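Local coordinates for protein B-agarase (Saccharophagus degradans, PDB 4BQ2) that hydrolyses beta-linkages of agarose as an exo-acting beta-agarase of glycoside hydrolase family 50, probably releasing short products from chain ends, at residues A[271-282]-A[739-747]. Residues are numbered along the deposited sequence; the frame is centred on the assembly and turned at random.
Sequences WMLVDPEGYPYF and NAKIYTERL
The last short helix of the chain, 742-746, packs on the hairpin of strands 270-274 and 280-287 through a mixed apolar and polar contact, largely buried, with Arg746 and Tyr743 reaching across. The hairpin pairs with strand 693-699 in a mixed sheet, and the contact brings the C-terminal helix against it.

Arg746 NH2 donates to the backbone oxygen of Trp271 at 2.7 Å. The oxygen receives it in the carbonyl plane, but the N-H...O angle is a bent 133°. Arg746 NE makes a weak bond to Met272 SD at 3.6 Å, with the sulfur at the guanidinium edge. The Met272 chain is bent at both chi2 and chi3 (chi2 -64°), which brings its sulfur and methyl beside Arg746, running past it in the opposite sense. Phe282 CE2 lies over one guanidinium face, off centre, with the two planes inclined to each other. Arg746 NH1 donates to the backbone oxygens of Ile688 and Asn690.

Ile742 CG2 comes obliquely to the CD1/CE1 part of the Phe282 ring, with CD1 3.9 Å from Ile742 CG2, while Arg746 meets the CD2/CE2 part. Phe282 CG stands anti to its own backbone N (chi1 -176°), which sends the ring out to the helix.

Tyr743 points its hydroxyl end at the hairpin: Tyr281 CA and Met272 CE sit at the ring edge, and its OH accepts from Phe282 N at 3.3 Å. The same hydroxyl is hydrogen-bonded to Gly248 O.

At the exposed end of the modelled chain, Leu747 spreads its two methyls, CD1 onto Pro280 CB at 3.9 Å and CD2 onto Met272 CE.

The buried guanidinium is thus met by three backbone oxygens and a sulfur, with Phe282 over one face. Its charge is probably steadied by carbonyl dipoles and by the Phe282 ring, while several bonds fix its rotation.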
ATOM      1  N   TRP A 271      19.668  15.402   7.283  1.00 18.94           N
ATOM      2  CA  TRP A 271      18.454  16.165   7.122  1.00 17.99           C
ATOM      3  C   TRP A 271      17.483  15.933   8.266  1.00 17.44           C
ATOM      4  O   TRP A 271      17.280  14.792   8.693  1.00 16.37           O
ATOM      5  CB  TRP A 271      17.776  15.801   5.806  1.00 17.59           C
ATOM      6  CG  TRP A 271      18.374  16.541   4.637  1.00 18.08           C
ATOM      7  CD1 TRP A 271      19.191  16.029   3.657  1.00 18.04           C
ATOM      8  CD2 TRP A 271      18.198  17.927   4.335  1.00 18.11           C
ATOM      9  NE1 TRP A 271      19.533  17.026   2.761  1.00 18.68           N
ATOM     10  CE2 TRP A 271      18.935  18.198   3.157  1.00 17.73           C
ATOM     11  CE3 TRP A 271      17.479  18.979   4.954  1.00 17.12           C
ATOM     12  CZ2 TRP A 271      18.947  19.464   2.554  1.00 19.03           C
ATOM     13  CZ3 TRP A 271      17.525  20.237   4.377  1.00 18.97           C
ATOM     14  CH2 TRP A 271      18.239  20.470   3.175  1.00 19.23           C
ATOM     15  N   MET A 272      16.900  17.036   8.745  1.00 16.59           N
ATOM     16  CA  MET A 272      15.943  17.026   9.838  1.00 17.13           C
ATOM     17  C   MET A 272      14.798  17.985   9.564  1.00 16.32           C
ATOM     18  O   MET A 272      14.876  18.885   8.705  1.00 15.64           O
ATOM     19  CB  MET A 272      16.623  17.420  11.175  1.00 17.34           C
ATOM     20  CG  MET A 272      17.605  16.380  11.731  1.00 16.48           C
ATOM     21  SD  MET A 272      16.792  14.825  12.156  1.00 18.65           S
ATOM     22  CE  MET A 272      16.218  15.139  13.823  1.00 18.69           C
ATOM     23  N   LEU A 273      13.717  17.781  10.297  1.00 16.14           N
ATOM     24  CA  LEU A 273      12.747  18.854  10.448  1.00 15.92           C
ATOM     25  C   LEU A 273      13.157  19.710  11.628  1.00 15.70           C
ATOM     26  O   LEU A 273      13.945  19.285  12.477  1.00 16.14           O
ATOM     27  CB  LEU A 273      11.319  18.313  10.586  1.00 15.10           C
ATOM     28  CG  LEU A 273      10.754  17.635   9.293  1.00 16.75           C
ATOM     29  CD1 LEU A 273       9.667  16.588   9.581  1.00 16.46           C
ATOM     30  CD2 LEU A 273      10.243  18.651   8.293  1.00 18.26           C
ATOM     31  N   VAL A 274      12.584  20.906  11.709  1.00 14.86           N
ATOM     32  CA  VAL A 274      12.763  21.746  12.882  1.00 15.11           C
ATOM     33  C   VAL A 274      11.363  22.203  13.242  1.00 15.33           C
ATOM     34  O   VAL A 274      10.618  22.648  12.370  1.00 16.63           O
ATOM     35  CB  VAL A 274      13.652  22.964  12.547  1.00 15.09           C
ATOM     36  CG1 VAL A 274      13.688  23.968  13.697  1.00 14.92           C
ATOM     37  CG2 VAL A 274      15.049  22.512  12.162  1.00 14.73           C
ATOM     38  N   ASP A 275      11.019  22.136  14.521  1.00 16.44           N
ATOM     39  CA  ASP A 275       9.673  22.476  14.927  1.00 16.35           C
ATOM     40  C   ASP A 275       9.437  24.022  15.014  1.00 15.78           C
ATOM     41  O   ASP A 275      10.369  24.799  14.875  1.00 14.95           O
ATOM     42  CB  ASP A 275       9.268  21.644  16.158  1.00 16.48           C
ATOM     43  CG  ASP A 275       9.741  22.234  17.499  1.00 17.43           C
ATOM     44  OD1 ASP A 275      10.240  23.382  17.549  1.00 15.90           O
ATOM     45  OD2 ASP A 275       9.591  21.517  18.513  1.00 17.47           O
ATOM     46  N   PRO A 276       8.176  24.468  15.161  1.00 16.24           N
ATOM     47  CA  PRO A 276       7.912  25.930  15.166  1.00 15.82           C
ATOM     48  C   PRO A 276       8.746  26.759  16.195  1.00 16.71           C
ATOM     49  O   PRO A 276       8.860  27.984  16.061  1.00 16.87           O
ATOM     50  CB  PRO A 276       6.428  25.998  15.557  1.00 15.00           C
ATOM     51  CG  PRO A 276       5.838  24.707  15.018  1.00 15.81           C
ATOM     52  CD  PRO A 276       6.929  23.677  15.250  1.00 15.07           C
ATOM     53  N   GLU A 277       9.248  26.109  17.239  1.00 16.62           N
ATOM     54  CA  GLU A 277      10.065  26.774  18.268  1.00 18.14           C
ATOM     55  C   GLU A 277      11.573  26.586  18.069  1.00 18.87           C
ATOM     56  O   GLU A 277      12.388  27.107  18.862  1.00 19.42           O
ATOM     57  CB  GLU A 277       9.669  26.269  19.637  1.00 18.58           C
ATOM     58  CG  GLU A 277       8.220  26.515  19.948  1.00 19.10           C
ATOM     59  CD  GLU A 277       7.867  26.164  21.378  1.00 20.66           C
ATOM     60  OE1 GLU A 277       8.448  25.213  21.963  1.00 22.08           O
ATOM     61  OE2 GLU A 277       6.979  26.853  21.898  1.00 21.29           O
ATOM     62  N   GLY A 278      11.953  25.829  17.046  1.00 18.38           N
ATOM     63  CA  GLY A 278      13.370  25.717  16.689  1.00 17.38           C
ATOM     64  C   GLY A 278      14.040  24.434  17.152  1.00 18.75           C
ATOM     65  O   GLY A 278      15.275  24.290  17.050  1.00 18.78           O
ATOM     66  N   TYR A 279      13.257  23.481  17.671  1.00 18.63           N
ATOM     67  CA  TYR A 279      13.849  22.207  18.174  1.00 17.34           C
ATOM     68  C   TYR A 279      13.913  21.197  17.062  1.00 16.01           C
ATOM     69  O   TYR A 279      12.995  21.153  16.212  1.00 16.46           O
ATOM     70  CB  TYR A 279      13.057  21.634  19.355  1.00 18.22           C
ATOM     71  CG  TYR A 279      13.064  22.539  20.546  1.00 19.37           C
ATOM     72  CD1 TYR A 279      14.106  22.485  21.471  1.00 20.52           C
ATOM     73  CD2 TYR A 279      12.034  23.455  20.751  1.00 19.76           C
ATOM     74  CE1 TYR A 279      14.124  23.341  22.566  1.00 21.41           C
ATOM     75  CE2 TYR A 279      12.033  24.314  21.855  1.00 20.47           C
ATOM     76  CZ  TYR A 279      13.081  24.247  22.755  1.00 22.18           C
ATOM     77  OH  TYR A 279      13.079  25.098  23.832  1.00 23.79           O
ATOM     78  N   PRO A 280      15.006  20.413  17.000  1.00 15.38           N
ATOM     79  CA  PRO A 280      15.097  19.448  15.918  1.00 15.78           C
ATOM     80  C   PRO A 280      13.902  18.486  16.003  1.00 16.41           C
ATOM     81  O   PRO A 280      13.456  18.159  17.113  1.00 15.35           O
ATOM     82  CB  PRO A 280      16.420  18.711  16.194  1.00 17.22           C
ATOM     83  CG  PRO A 280      17.231  19.658  17.051  1.00 16.89           C
ATOM     84  CD  PRO A 280      16.226  20.437  17.846  1.00 15.70           C
ATOM     85  N   TYR A 281      13.403  18.068  14.846  1.00 15.08           N
ATOM     86  CA  TYR A 281      12.185  17.260  14.777  1.00 16.61           C
ATOM     87  C   TYR A 281      12.346  16.114  13.769  1.00 16.23           C
ATOM     88  O   TYR A 281      13.037  16.251  12.756  1.00 16.12           O
ATOM     89  CB  TYR A 281      10.988  18.179  14.412  1.00 15.25           C
ATOM     90  CG  TYR A 281       9.604  17.509  14.363  1.00 15.99           C
ATOM     91  CD1 TYR A 281       8.848  17.328  15.516  1.00 15.49           C
ATOM     92  CD2 TYR A 281       9.068  17.085  13.151  1.00 16.21           C
ATOM     93  CE1 TYR A 281       7.583  16.749  15.465  1.00 15.32           C
ATOM     94  CE2 TYR A 281       7.811  16.476  13.082  1.00 15.92           C
ATOM     95  CZ  TYR A 281       7.082  16.309  14.235  1.00 16.35           C
ATOM     96  OH  TYR A 281       5.833  15.720  14.158  1.00 15.62           O
ATOM     97  N   PHE A 282      11.662  14.999  14.032  1.00 16.29           N
ATOM     98  CA  PHE A 282      11.723  13.797  13.198  1.00 16.00           C
ATOM     99  C   PHE A 282      10.318  13.168  13.288  1.00 16.68           C
ATOM    100  O   PHE A 282       9.780  12.959  14.390  1.00 16.74           O
ATOM    101  CB  PHE A 282      12.830  12.836  13.668  1.00 17.29           C
ATOM    102  CG  PHE A 282      12.999  11.610  12.783  1.00 18.00           C
ATOM    103  CD1 PHE A 282      12.267  10.440  13.035  1.00 18.98           C
ATOM    104  CD2 PHE A 282      13.891  11.618  11.720  1.00 18.68           C
ATOM    105  CE1 PHE A 282      12.421   9.316  12.228  1.00 19.66           C
ATOM    106  CE2 PHE A 282      14.060  10.504  10.898  1.00 18.93           C
ATOM    107  CZ  PHE A 282      13.319   9.341  11.146  1.00 18.50           C
ATOM    108  N   ASN A 739      10.758   5.101  19.034  1.00 16.86           N
ATOM    109  CA  ASN A 739      10.477   6.496  19.343  1.00 19.10           C
ATOM    110  C   ASN A 739      11.312   7.037  20.513  1.00 21.20           C
ATOM    111  O   ASN A 739      11.598   8.241  20.584  1.00 20.71           O
ATOM    112  CB  ASN A 739       8.981   6.687  19.620  1.00 17.72           C
ATOM    113  CG  ASN A 739       8.137   6.631  18.354  1.00 17.24           C
ATOM    114  OD1 ASN A 739       8.641   6.861  17.248  1.00 16.70           O
ATOM    115  ND2 ASN A 739       6.842   6.306  18.511  1.00 17.27           N
ATOM    116  N   ALA A 740      11.705   6.162  21.431  1.00 22.94           N
ATOM    117  CA  ALA A 740      12.538   6.610  22.553  1.00 25.06           C
ATOM    118  C   ALA A 740      13.966   6.948  22.107  1.00 27.54           C
ATOM    119  O   ALA A 740      14.695   7.620  22.843  1.00 29.22           O
ATOM    120  CB  ALA A 740      12.513   5.614  23.720  1.00 26.48           C
ATOM    121  N   LYS A 741      14.343   6.539  20.890  1.00 25.99           N
ATOM    122  CA  LYS A 741      15.701   6.731  20.407  1.00 27.58           C
ATOM    123  C   LYS A 741      15.864   7.489  19.078  1.00 27.07           C
ATOM    124  O   LYS A 741      16.996   7.694  18.633  1.00 29.29           O
ATOM    125  CB  LYS A 741      16.406   5.369  20.330  1.00 29.47           C
ATOM    126  CG  LYS A 741      16.102   4.560  19.075  1.00 31.41           C
ATOM    127  CD  LYS A 741      16.604   3.136  19.302  1.00 33.33           C
ATOM    128  CE  LYS A 741      17.016   2.491  18.000  1.00 35.66           C
ATOM    129  NZ  LYS A 741      17.338   1.048  18.195  1.00 39.58           N
ATOM    130  N   ILE A 742      14.764   7.907  18.438  1.00 22.32           N
ATOM    131  CA  ILE A 742      14.876   8.609  17.172  1.00 22.67           C
ATOM    132  C   ILE A 742      15.838   9.821  17.273  1.00 23.42           C
ATOM    133  O   ILE A 742      16.597  10.074  16.356  1.00 24.23           O
ATOM    134  CB  ILE A 742      13.505   9.077  16.565  1.00 21.15           C
ATOM    135  CG1 ILE A 742      12.659   9.862  17.579  1.00 19.29           C
ATOM    136  CG2 ILE A 742      12.737   7.900  15.949  1.00 20.12           C
ATOM    137  CD1 ILE A 742      11.314  10.355  17.041  1.00 20.80           C
ATOM    138  N   TYR A 743      15.820  10.543  18.385  1.00 22.41           N
ATOM    139  CA  TYR A 743      16.607  11.796  18.432  1.00 22.05           C
ATOM    140  C   TYR A 743      18.073  11.578  18.824  1.00 23.53           C
ATOM    141  O   TYR A 743      18.982  12.167  18.197  1.00 23.11           O
ATOM    142  CB  TYR A 743      15.945  12.815  19.359  1.00 20.20           C
ATOM    143  CG  TYR A 743      14.654  13.405  18.789  1.00 19.62           C
ATOM    144  CD1 TYR A 743      14.676  14.177  17.627  1.00 18.21           C
ATOM    145  CD2 TYR A 743      13.425  13.206  19.433  1.00 18.03           C
ATOM    146  CE1 TYR A 743      13.507  14.739  17.102  1.00 17.07           C
ATOM    147  CE2 TYR A 743      12.258  13.757  18.922  1.00 18.81           C
ATOM    148  CZ  TYR A 743      12.304  14.511  17.750  1.00 17.70           C
ATOM    149  OH  TYR A 743      11.155  15.047  17.276  1.00 16.35           O
ATOM    150  N   THR A 744      18.289  10.761  19.853  1.00 21.77           N
ATOM    151  CA  THR A 744      19.642  10.364  20.257  1.00 25.32           C
ATOM    152  C   THR A 744      20.391   9.705  19.105  1.00 26.13           C
ATOM    153  O   THR A 744      21.546  10.050  18.849  1.00 25.60           O
ATOM    154  CB  THR A 744      19.638   9.468  21.502  1.00 25.97           C
ATOM    155  OG1 THR A 744      18.743   8.377  21.281  1.00 29.49           O
ATOM    156  CG2 THR A 744      19.140  10.242  22.693  1.00 26.24           C
ATOM    157  N   GLU A 745      19.735   8.805  18.369  1.00 26.75           N
ATOM    158  CA  GLU A 745      20.326   8.281  17.129  1.00 30.05           C
ATOM    159  C   GLU A 745      20.712   9.361  16.120  1.00 33.58           C
ATOM    160  O   GLU A 745      21.861   9.432  15.710  1.00 34.45           O
ATOM    161  CB  GLU A 745      19.414   7.266  16.443  1.00 33.14           C
ATOM    162  CG  GLU A 745      19.105   6.034  17.268  1.00 34.11           C
ATOM    163  CD  GLU A 745      20.192   4.986  17.211  1.00 37.65           C
ATOM    164  OE1 GLU A 745      20.412   4.405  16.129  1.00 36.37           O
ATOM    165  OE2 GLU A 745      20.801   4.725  18.262  1.00 37.86           O
ATOM    166  N   ARG A 746      19.761  10.196  15.710  1.00 34.82           N
ATOM    167  CA  ARG A 746      20.007  11.142  14.619  1.00 36.30           C
ATOM    168  C   ARG A 746      21.011  12.204  15.032  1.00 36.17           C
ATOM    169  O   ARG A 746      21.820  12.668  14.234  1.00 38.89           O
ATOM    170  CB  ARG A 746      18.714  11.890  14.228  1.00 34.96           C
ATOM    171  CG  ARG A 746      17.574  11.061  13.674  1.00 35.28           C
ATOM    172  CD  ARG A 746      17.854  10.525  12.294  1.00 33.06           C
ATOM    173  NE  ARG A 746      17.923  11.551  11.254  1.00 29.66           N
ATOM    174  CZ  ARG A 746      17.962  11.261   9.960  1.00 26.87           C
ATOM    175  NH1 ARG A 746      17.924   9.990   9.561  1.00 23.65           N
ATOM    176  NH2 ARG A 746      18.051  12.228   9.055  1.00 27.93           N
ATOM    177  N   LEU A 747      20.912  12.638  16.274  1.00 33.83           N
ATOM    178  CA  LEU A 747      21.682  13.783  16.695  1.00 35.74           C
ATOM    179  C   LEU A 747      22.887  13.300  17.493  1.00 35.43           C
ATOM    180  O   LEU A 747      23.876  14.013  17.580  1.00 36.18           O
ATOM    181  CB  LEU A 747      20.806  14.781  17.475  1.00 31.22           C
ATOM    182  CG  LEU A 747      19.475  15.202  16.807  1.00 32.84           C
ATOM    183  CD1 LEU A 747      18.506  15.863  17.798  1.00 30.30           C
ATOM    184  CD2 LEU A 747      19.663  16.054  15.554  1.00 29.77           C
TER